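Local coordinates for protein aminopeptidase C (Lactobacillus rhamnosus, PDB 4K7C) that probably acts as a cysteine aminopeptidase of the papain-like C1 family, removing residues from the N-terminal ends of peptides, at residues Ala85-Glu93 against Asp227-Lys235; Ser95-Asp103 against Tyr217-Lys225. All coordinates share one frame; numbering follows the deposited sequence.

Contact 1: residues Ala85-Glu93 against Asp227-Lys235; sequences AQFKIKDFE and DFEYRDDDK
Ile-89 forms the apolar bump of the 85-93 segment, fitting against the Tyr-230 ring face with Phe-228 CZ beside it (4.3 Å from Ile-89 CD1). That CD1 sits 3.8 Å from the Tyr-230 ring centroid and 17° off the normal, a CH-pi contact. CG1 of Ile-89 is also close, 3.7 Å from Tyr-230 CE2, the two side chains crossing at about a right angle. With CG between the backbone N and the carbonyl carbon (chi1 67°), the Tyr-230 ring is brought in front of Ile-89. Two residues earlier on the strand, Phe-228 offers CZ to Phe-92 CE1 at 3.7 Å, the ring planes at 62°. A water joins Tyr-230 OH to Phe-87 O. Replacing Tyr-230 by an alanine would remove the ring, and is likely to leave Ile-89 CD1 without its packing face and the water without its phenolic partner. Beyond the strand, the Asp-233 carboxylate meets the 85-93 backbone: OD1 accepts from Lys-90 N (2.9 Å) through its syn lone pair, while Asp-233 N donates to Lys-88 O (2.7 Å). Lys-88 NZ makes a salt bridge with Asp-234 OD2 (3.6 Å). The type I turn Asp-232 to Lys-235, within the antiparallel hairpin of strands 226-231 and 237-243, thus docks on the backbone at the start of the type II turn Ile-89 to Phe-92.

Contact 2: residues Ser95-Asp103 against Tyr217-Lys225; sequences SQNYTFFWD and YTLGNPPTK
Phe-101 and Asn-97, one helical turn apart, both hold CG opposite their own backbone N (chi1 -177° and -168°), which points the ring and the amide at the end of helix 197-219 and the loop after it. The Phe-101 ring receives Pro-222 over its centre: CG lies 3.5 Å from the centroid and 13° off the normal, a CH-pi contact, while Leu-219 CB comes to the ring's edge, 4.0 Å from CD1. Pro-222 sits in the corner where the Phe-101 and Trp-102 rings meet, its CB 3.6 Å from Trp-102 CZ2. Pro-223 follows, placing CD at the edge of the Tyr-98 ring, 3.8 Å from CD1. Leu-219 fits its branches against the helix, CD1 over Phe-101 CA (3.7 Å) and CD2 beside Phe-100 CD2. Asn-97 ND2 donates to Leu-219 O at 2.9 Å, in the carbonyl plane and on a lone pair, and also bonds Pro-161 O; Asn-97 OD1 and Gly-220 O are buried without a polar partner. Gly-220, just past the helix end and with positive phi, turns the chain toward the prolines. Around this joint, Phe-101 also touches Leu-215 of helix 197-219, and Trp-102 packs on Leu-148 of helix 142-152 and on Leu-10 of a neighbouring subunit.

From the N terminus, helix 70-87 ends in the 85-93 segment of contact 1, and helix 96-117 starts almost at once with the 95-103 segment of contact 2. The chain then runs through a largely helical excursion of 113 residues before helix 197-219 returns to helix 96-117, where contact 2 closes the inner loop. After the short loop 220-225, strand 226-231 follows, and contact 1 closes the outer loop, so contact 2 is nested inside contact 1 and the two do not cross. Their centres lie 22 Å apart. The base of the excursion is thereby fastened twice, helix end to helix start and hairpin to the connection between helices 70-87 and 96-117.

Contact 1: residues Ala85-Glu93 against Asp227-Lys235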
loop_
_atom_site.group_PDB
_atom_site.type_symbol
_atom_site.label_atom_id
_atom_site.label_comp_id
_atom_site.label_asym_id
_atom_site.label_seq_id
_atom_site.Cartn_x
_atom_site.Cartn_y
_atom_site.Cartn_z
ATOM N N ALA A 85 6.693 38.228 -2.570
ATOM C CA ALA A 85 6.239 39.270 -3.439
ATOM C C ALA A 85 7.356 40.299 -3.688
ATOM O O ALA A 85 7.727 40.522 -4.842
ATOM C CB ALA A 85 4.967 39.929 -2.899
ATOM N N GLN A 86 7.980 40.779 -2.615
ATOM C CA GLN A 86 9.006 41.832 -2.750
ATOM C C GLN A 86 10.254 41.345 -3.510
ATOM O O GLN A 86 10.800 42.073 -4.306
ATOM C CB GLN A 86 9.390 42.355 -1.365
ATOM C CG GLN A 86 10.353 43.537 -1.353
ATOM C CD GLN A 86 10.641 44.093 0.068
ATOM O OE1 GLN A 86 10.035 43.686 1.076
ATOM N NE2 GLN A 86 11.590 45.031 0.144
ATOM N N PHE A 87 10.747 40.128 -3.228
ATOM C CA PHE A 87 12.020 39.628 -3.772
ATOM C C PHE A 87 11.814 38.650 -4.893
ATOM O O PHE A 87 12.753 38.121 -5.494
ATOM C CB PHE A 87 12.897 39.033 -2.623
ATOM C CG PHE A 87 13.354 40.054 -1.657
ATOM C CD1 PHE A 87 14.524 40.771 -1.922
ATOM C CD2 PHE A 87 12.569 40.416 -0.570
ATOM C CE1 PHE A 87 14.966 41.737 -1.076
ATOM C CE2 PHE A 87 13.002 41.446 0.312
ATOM C CZ PHE A 87 14.191 42.119 0.020
ATOM N N LYS A 88 10.552 38.373 -5.210
ATOM C CA LYS A 88 10.214 37.468 -6.317
ATOM C C LYS A 88 10.834 36.106 -6.098
ATOM O O LYS A 88 11.579 35.537 -6.925
ATOM C CB LYS A 88 10.514 38.070 -7.723
ATOM C CG LYS A 88 9.873 39.427 -7.988
ATOM C CD LYS A 88 10.531 40.108 -9.196
ATOM C CE LYS A 88 9.523 40.864 -10.063
ATOM N NZ LYS A 88 8.789 39.864 -10.906
ATOM N N ILE A 89 10.459 35.518 -4.973
ATOM C CA ILE A 89 10.893 34.134 -4.685
ATOM C C ILE A 89 9.643 33.298 -4.403
ATOM O O ILE A 89 9.168 33.169 -3.226
ATOM C CB ILE A 89 11.908 34.029 -3.485
ATOM C CG1 ILE A 89 12.967 35.140 -3.527
ATOM C CG2 ILE A 89 12.603 32.678 -3.470
ATOM C CD1 ILE A 89 13.759 35.279 -2.240
ATOM N N LYS A 90 9.161 32.676 -5.484
ATOM C CA LYS A 90 7.921 31.881 -5.420
ATOM C C LYS A 90 8.055 30.772 -4.329
ATOM O O LYS A 90 9.037 30.048 -4.315
ATOM C CB LYS A 90 7.611 31.208 -6.775
ATOM C CG LYS A 90 6.126 30.785 -6.838
ATOM C CD LYS A 90 5.745 30.154 -8.175
ATOM C CE LYS A 90 6.273 28.730 -8.288
ATOM N NZ LYS A 90 5.826 28.064 -9.551
ATOM N N ASP A 91 7.050 30.635 -3.459
ATOM C CA ASP A 91 7.012 29.536 -2.468
ATOM C C ASP A 91 8.132 29.537 -1.414
ATOM O O ASP A 91 8.420 28.511 -0.717
ATOM C CB ASP A 91 6.967 28.182 -3.168
ATOM C CG ASP A 91 5.681 27.999 -4.008
ATOM O OD1 ASP A 91 4.690 28.752 -3.861
ATOM O OD2 ASP A 91 5.737 27.102 -4.900
ATOM N N PHE A 92 8.797 30.665 -1.301
ATOM C CA PHE A 92 9.907 30.752 -0.342
ATOM C C PHE A 92 9.405 30.416 1.079
ATOM O O PHE A 92 8.255 30.764 1.444
ATOM C CB PHE A 92 10.456 32.156 -0.309
ATOM C CG PHE A 92 11.577 32.305 0.697
ATOM C CD1 PHE A 92 12.829 31.758 0.464
ATOM C CD2 PHE A 92 11.343 32.972 1.886
ATOM C CE1 PHE A 92 13.875 31.910 1.397
ATOM C CE2 PHE A 92 12.393 33.126 2.801
ATOM C CZ PHE A 92 13.619 32.553 2.580
ATOM N N GLU A 93 10.192 29.653 1.842
ATOM C CA GLU A 93 9.819 29.368 3.231
ATOM C C GLU A 93 10.912 29.793 4.243
ATOM O O GLU A 93 12.082 29.657 3.970
ATOM C CB GLU A 93 9.566 27.875 3.496
ATOM C CG GLU A 93 8.202 27.293 3.364
ATOM C CD GLU A 93 8.182 25.799 3.780
ATOM O OE1 GLU A 93 8.781 25.017 3.027
ATOM O OE2 GLU A 93 7.713 25.433 4.908
ATOM N N ASP A 227 25.383 32.553 4.393
ATOM C CA ASP A 227 25.148 33.102 3.055
ATOM C C ASP A 227 23.795 32.660 2.524
ATOM O O ASP A 227 23.353 31.537 2.823
ATOM C CB ASP A 227 26.216 32.632 2.104
ATOM C CG ASP A 227 27.561 33.197 2.378
ATOM O OD1 ASP A 227 27.783 34.066 3.263
ATOM O OD2 ASP A 227 28.450 32.770 1.603
ATOM N N PHE A 228 23.129 33.536 1.785
ATOM C CA PHE A 228 21.818 33.263 1.201
ATOM C C PHE A 228 21.976 33.347 -0.322
ATOM O O PHE A 228 22.355 34.407 -0.819
ATOM C CB PHE A 228 20.880 34.309 1.696
ATOM C CG PHE A 228 19.440 34.177 1.218
ATOM C CD1 PHE A 228 18.819 32.937 1.124
ATOM C CD2 PHE A 228 18.713 35.295 0.966
ATOM C CE1 PHE A 228 17.506 32.832 0.703
ATOM C CE2 PHE A 228 17.372 35.218 0.614
ATOM C CZ PHE A 228 16.775 33.975 0.481
ATOM N N GLU A 229 21.757 32.237 -1.050
ATOM C CA GLU A 229 21.829 32.201 -2.487
ATOM C C GLU A 229 20.447 31.713 -3.022
ATOM O O GLU A 229 19.887 30.793 -2.444
ATOM C CB GLU A 229 22.859 31.147 -2.926
ATOM C CG GLU A 229 24.314 31.452 -2.642
ATOM C CD GLU A 229 25.268 30.405 -3.214
ATOM O OE1 GLU A 229 25.562 30.452 -4.420
ATOM O OE2 GLU A 229 25.863 29.629 -2.401
ATOM N N TYR A 230 19.910 32.363 -4.027
ATOM C CA TYR A 230 18.643 32.015 -4.611
ATOM C C TYR A 230 18.525 32.563 -6.053
ATOM O O TYR A 230 19.322 33.371 -6.477
ATOM C CB TYR A 230 17.470 32.517 -3.782
ATOM C CG TYR A 230 17.343 34.011 -3.754
ATOM C CD1 TYR A 230 18.047 34.798 -2.816
ATOM C CD2 TYR A 230 16.525 34.658 -4.666
ATOM C CE1 TYR A 230 17.970 36.157 -2.824
ATOM C CE2 TYR A 230 16.417 36.022 -4.640
ATOM C CZ TYR A 230 17.163 36.750 -3.736
ATOM O OH TYR A 230 17.016 38.075 -3.758
ATOM N N ARG A 231 17.568 32.018 -6.783
ATOM C CA ARG A 231 17.126 32.535 -8.059
ATOM C C ARG A 231 15.729 33.065 -7.908
ATOM O O ARG A 231 14.824 32.395 -7.354
ATOM C CB ARG A 231 17.166 31.474 -9.161
ATOM C CG ARG A 231 18.562 31.256 -9.631
ATOM C CD ARG A 231 18.664 30.700 -11.018
ATOM N NE ARG A 231 20.063 30.378 -11.349
ATOM C CZ ARG A 231 20.747 30.989 -12.309
ATOM N NH1 ARG A 231 20.184 31.973 -13.031
ATOM N NH2 ARG A 231 21.975 30.642 -12.559
ATOM N N ASP A 232 15.556 34.317 -8.366
ATOM C CA ASP A 232 14.260 34.945 -8.368
ATOM C C ASP A 232 13.368 34.380 -9.486
ATOM O O ASP A 232 13.809 33.550 -10.250
ATOM C CB ASP A 232 14.376 36.471 -8.398
ATOM C CG ASP A 232 14.912 37.017 -9.722
ATOM O OD1 ASP A 232 14.695 36.428 -10.806
ATOM O OD2 ASP A 232 15.440 38.120 -9.621
ATOM N N ASP A 233 12.121 34.843 -9.517
ATOM C CA ASP A 233 11.108 34.342 -10.438
ATOM C C ASP A 233 11.449 34.732 -11.877
ATOM O O ASP A 233 10.900 34.128 -12.781
ATOM C CB ASP A 233 9.725 34.887 -10.064
ATOM C CG ASP A 233 9.241 34.392 -8.681
ATOM O OD1 ASP A 233 9.740 33.338 -8.261
ATOM O OD2 ASP A 233 8.386 35.124 -8.084
ATOM N N ASP A 234 12.339 35.709 -12.093
ATOM C CA ASP A 234 12.837 36.056 -13.477
ATOM C C ASP A 234 14.078 35.325 -13.856
ATOM O O ASP A 234 14.714 35.647 -14.892
ATOM C CB ASP A 234 13.094 37.540 -13.607
ATOM C CG ASP A 234 11.813 38.340 -13.514
ATOM O OD1 ASP A 234 10.836 37.886 -14.058
ATOM O OD2 ASP A 234 11.745 39.348 -12.828
ATOM N N LYS A 235 14.443 34.397 -12.988
ATOM C CA LYS A 235 15.543 33.452 -13.143
ATOM C C LYS A 235 16.913 34.056 -12.900
ATOM O O LYS A 235 17.911 33.477 -13.235
ATOM C CB LYS A 235 15.465 32.690 -14.470
ATOM C CG LYS A 235 14.129 31.959 -14.608
ATOM C CD LYS A 235 14.033 31.193 -15.919
ATOM C CE LYS A 235 12.589 30.790 -16.197
ATOM N NZ LYS A 235 11.730 31.938 -16.651
HETATM O O HOH W 1 15.330 39.108 -5.406
#

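Contact 2: residues Ser95-Asp103 against Tyr217-Lys225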
loop_
_atom_site.group_PDB
_atom_site.type_symbol
_atom_site.label_atom_id
_atom_site.label_comp_id
_atom_site.label_asym_id
_atom_site.label_seq_id
_atom_site.Cartn_x
_atom_site.Cartn_y
_atom_site.Cartn_z
ATOM N N SER A 95 12.419 29.242 8.225
ATOM C CA SER A 95 12.608 28.105 9.100
ATOM C C SER A 95 11.665 28.135 10.308
ATOM O O SER A 95 11.850 28.893 11.238
ATOM C CB SER A 95 14.034 28.052 9.603
ATOM O OG SER A 95 14.289 27.025 10.459
ATOM N N GLN A 96 10.709 27.211 10.309
ATOM C CA GLN A 96 9.907 27.015 11.543
ATOM C C GLN A 96 10.632 26.299 12.666
ATOM O O GLN A 96 10.211 26.407 13.778
ATOM C CB GLN A 96 8.600 26.287 11.183
ATOM C CG GLN A 96 7.918 26.874 9.978
ATOM C CD GLN A 96 8.264 26.233 8.692
ATOM O OE1 GLN A 96 9.223 25.450 8.575
ATOM N NE2 GLN A 96 7.531 26.655 7.619
ATOM N N ASN A 97 11.712 25.565 12.375
ATOM C CA ASN A 97 12.504 24.922 13.363
ATOM C C ASN A 97 13.282 26.018 14.175
ATOM O O ASN A 97 13.407 25.868 15.371
ATOM C CB ASN A 97 13.431 23.942 12.774
ATOM C CG ASN A 97 14.068 23.051 13.810
ATOM O OD1 ASN A 97 13.556 22.902 14.946
ATOM N ND2 ASN A 97 15.118 22.392 13.435
ATOM N N TYR A 98 13.736 27.062 13.499
ATOM C CA TYR A 98 14.466 28.179 14.125
ATOM C C TYR A 98 13.648 28.772 15.266
ATOM O O TYR A 98 14.149 28.858 16.385
ATOM C CB TYR A 98 14.926 29.228 13.076
ATOM C CG TYR A 98 15.870 30.275 13.644
ATOM C CD1 TYR A 98 17.234 30.032 13.845
ATOM C CD2 TYR A 98 15.368 31.493 14.029
ATOM C CE1 TYR A 98 18.071 31.021 14.376
ATOM C CE2 TYR A 98 16.197 32.459 14.623
ATOM C CZ TYR A 98 17.532 32.224 14.726
ATOM O OH TYR A 98 18.380 33.240 15.271
ATOM N N THR A 99 12.375 29.108 14.991
ATOM C CA THR A 99 11.511 29.675 16.015
ATOM C C THR A 99 11.188 28.647 17.047
ATOM O O THR A 99 11.074 28.965 18.229
ATOM C CB THR A 99 10.198 30.257 15.427
ATOM O OG1 THR A 99 9.694 29.353 14.403
ATOM C CG2 THR A 99 10.438 31.585 14.805
ATOM N N PHE A 100 11.183 27.354 16.658
ATOM C CA PHE A 100 10.807 26.281 17.584
ATOM C C PHE A 100 11.914 26.110 18.620
ATOM O O PHE A 100 11.692 25.922 19.861
ATOM C CB PHE A 100 10.622 24.976 16.822
ATOM C CG PHE A 100 9.865 23.877 17.573
ATOM C CD1 PHE A 100 8.697 24.117 18.279
ATOM C CD2 PHE A 100 10.285 22.546 17.458
ATOM C CE1 PHE A 100 7.997 23.105 18.857
ATOM C CE2 PHE A 100 9.579 21.490 18.041
ATOM C CZ PHE A 100 8.420 21.773 18.735
ATOM N N PHE A 101 13.136 26.145 18.143
ATOM C CA PHE A 101 14.275 26.046 19.060
ATOM C C PHE A 101 14.234 27.114 20.202
ATOM O O PHE A 101 14.289 26.780 21.359
ATOM C CB PHE A 101 15.617 26.081 18.244
ATOM C CG PHE A 101 16.872 25.907 19.128
ATOM C CD1 PHE A 101 17.592 24.732 19.188
ATOM C CD2 PHE A 101 17.280 26.957 19.933
ATOM C CE1 PHE A 101 18.724 24.639 19.998
ATOM C CE2 PHE A 101 18.374 26.849 20.760
ATOM C CZ PHE A 101 19.061 25.679 20.839
ATOM N N TRP A 102 14.175 28.397 19.809
ATOM C CA TRP A 102 14.241 29.530 20.711
ATOM C C TRP A 102 12.994 29.606 21.579
ATOM O O TRP A 102 13.086 29.876 22.773
ATOM C CB TRP A 102 14.451 30.786 19.930
ATOM C CG TRP A 102 15.811 30.832 19.303
ATOM C CD1 TRP A 102 16.116 30.979 17.980
ATOM C CD2 TRP A 102 17.063 30.743 19.990
ATOM N NE1 TRP A 102 17.484 30.995 17.814
ATOM C CE2 TRP A 102 18.079 30.851 19.028
ATOM C CE3 TRP A 102 17.420 30.593 21.317
ATOM C CZ2 TRP A 102 19.486 30.820 19.367
ATOM C CZ3 TRP A 102 18.789 30.523 21.664
ATOM C CH2 TRP A 102 19.800 30.622 20.698
ATOM N N ASP A 103 11.858 29.201 21.028
ATOM C CA ASP A 103 10.649 29.128 21.798
ATOM C C ASP A 103 10.778 28.138 22.979
ATOM O O ASP A 103 10.523 28.441 24.195
ATOM C CB ASP A 103 9.445 28.772 20.923
ATOM C CG ASP A 103 8.156 28.784 21.703
ATOM O OD1 ASP A 103 7.846 29.850 22.291
ATOM O OD2 ASP A 103 7.429 27.697 21.719
ATOM N N TYR A 217 20.608 18.796 20.464
ATOM C CA TYR A 217 20.605 17.401 19.954
ATOM C C TYR A 217 19.333 17.086 19.129
ATOM O O TYR A 217 19.401 16.365 18.123
ATOM C CB TYR A 217 20.673 16.403 21.071
ATOM C CG TYR A 217 22.045 16.155 21.648
ATOM C CD1 TYR A 217 23.122 17.020 21.401
ATOM C CD2 TYR A 217 22.240 15.138 22.547
ATOM C CE1 TYR A 217 24.394 16.822 21.979
ATOM C CE2 TYR A 217 23.501 14.912 23.101
ATOM C CZ TYR A 217 24.560 15.768 22.850
ATOM O OH TYR A 217 25.769 15.477 23.421
ATOM N N THR A 218 18.188 17.541 19.600
ATOM C CA THR A 218 16.904 17.280 18.908
ATOM C C THR A 218 16.655 18.075 17.662
ATOM O O THR A 218 16.050 17.577 16.731
ATOM C CB THR A 218 15.698 17.372 19.851
ATOM O OG1 THR A 218 15.668 18.584 20.614
ATOM C CG2 THR A 218 15.725 16.166 20.781
ATOM N N LEU A 219 17.077 19.341 17.688
ATOM C CA LEU A 219 16.661 20.336 16.714
ATOM C C LEU A 219 17.789 20.917 15.867
ATOM O O LEU A 219 17.486 21.456 14.783
ATOM C CB LEU A 219 15.968 21.470 17.458
ATOM C CG LEU A 219 14.716 21.101 18.287
ATOM C CD1 LEU A 219 14.131 22.353 18.897
ATOM C CD2 LEU A 219 13.664 20.360 17.442
ATOM N N GLY A 220 19.026 20.731 16.316
ATOM C CA GLY A 220 20.244 21.296 15.661
ATOM C C GLY A 220 20.736 22.584 16.363
ATOM O O GLY A 220 20.152 23.127 17.300
ATOM N N ASN A 221 21.868 23.052 15.860
ATOM C CA ASN A 221 22.458 24.282 16.345
ATOM C C ASN A 221 21.846 25.457 15.618
ATOM O O ASN A 221 21.848 25.539 14.369
ATOM C CB ASN A 221 23.923 24.315 16.033
ATOM C CG ASN A 221 24.722 23.217 16.678
ATOM O OD1 ASN A 221 24.537 22.831 17.858
ATOM N ND2 ASN A 221 25.522 22.603 15.850
ATOM N N PRO A 222 21.360 26.419 16.364
ATOM C CA PRO A 222 20.871 27.622 15.666
ATOM C C PRO A 222 21.956 28.366 14.969
ATOM O O PRO A 222 23.055 28.596 15.551
ATOM C CB PRO A 222 20.313 28.472 16.794
ATOM C CG PRO A 222 20.180 27.581 17.935
ATOM C CD PRO A 222 21.277 26.553 17.831
ATOM N N PRO A 223 21.724 28.725 13.732
ATOM C CA PRO A 223 22.734 29.440 12.996
ATOM C C PRO A 223 22.978 30.887 13.536
ATOM O O PRO A 223 22.105 31.493 14.081
ATOM C CB PRO A 223 22.147 29.531 11.596
ATOM C CG PRO A 223 20.701 29.230 11.754
ATOM C CD PRO A 223 20.567 28.348 12.911
ATOM N N THR A 224 24.196 31.381 13.376
ATOM C CA THR A 224 24.536 32.737 13.718
ATOM C C THR A 224 24.989 33.606 12.495
ATOM O O THR A 224 24.891 34.830 12.505
ATOM C CB THR A 224 25.692 32.743 14.757
ATOM O OG1 THR A 224 26.780 31.933 14.279
ATOM C CG2 THR A 224 25.198 32.206 16.132
ATOM N N LYS A 225 25.475 32.983 11.466
ATOM C CA LYS A 225 25.989 33.671 10.289
ATOM C C LYS A 225 25.834 32.765 9.070
ATOM O O LYS A 225 26.234 31.577 9.121
ATOM C CB LYS A 225 27.460 33.951 10.523
ATOM C CG LYS A 225 28.142 34.602 9.346
ATOM C CD LYS A 225 29.500 35.140 9.737
ATOM C CE LYS A 225 30.591 34.390 9.006
ATOM N NZ LYS A 225 31.867 35.085 9.297
#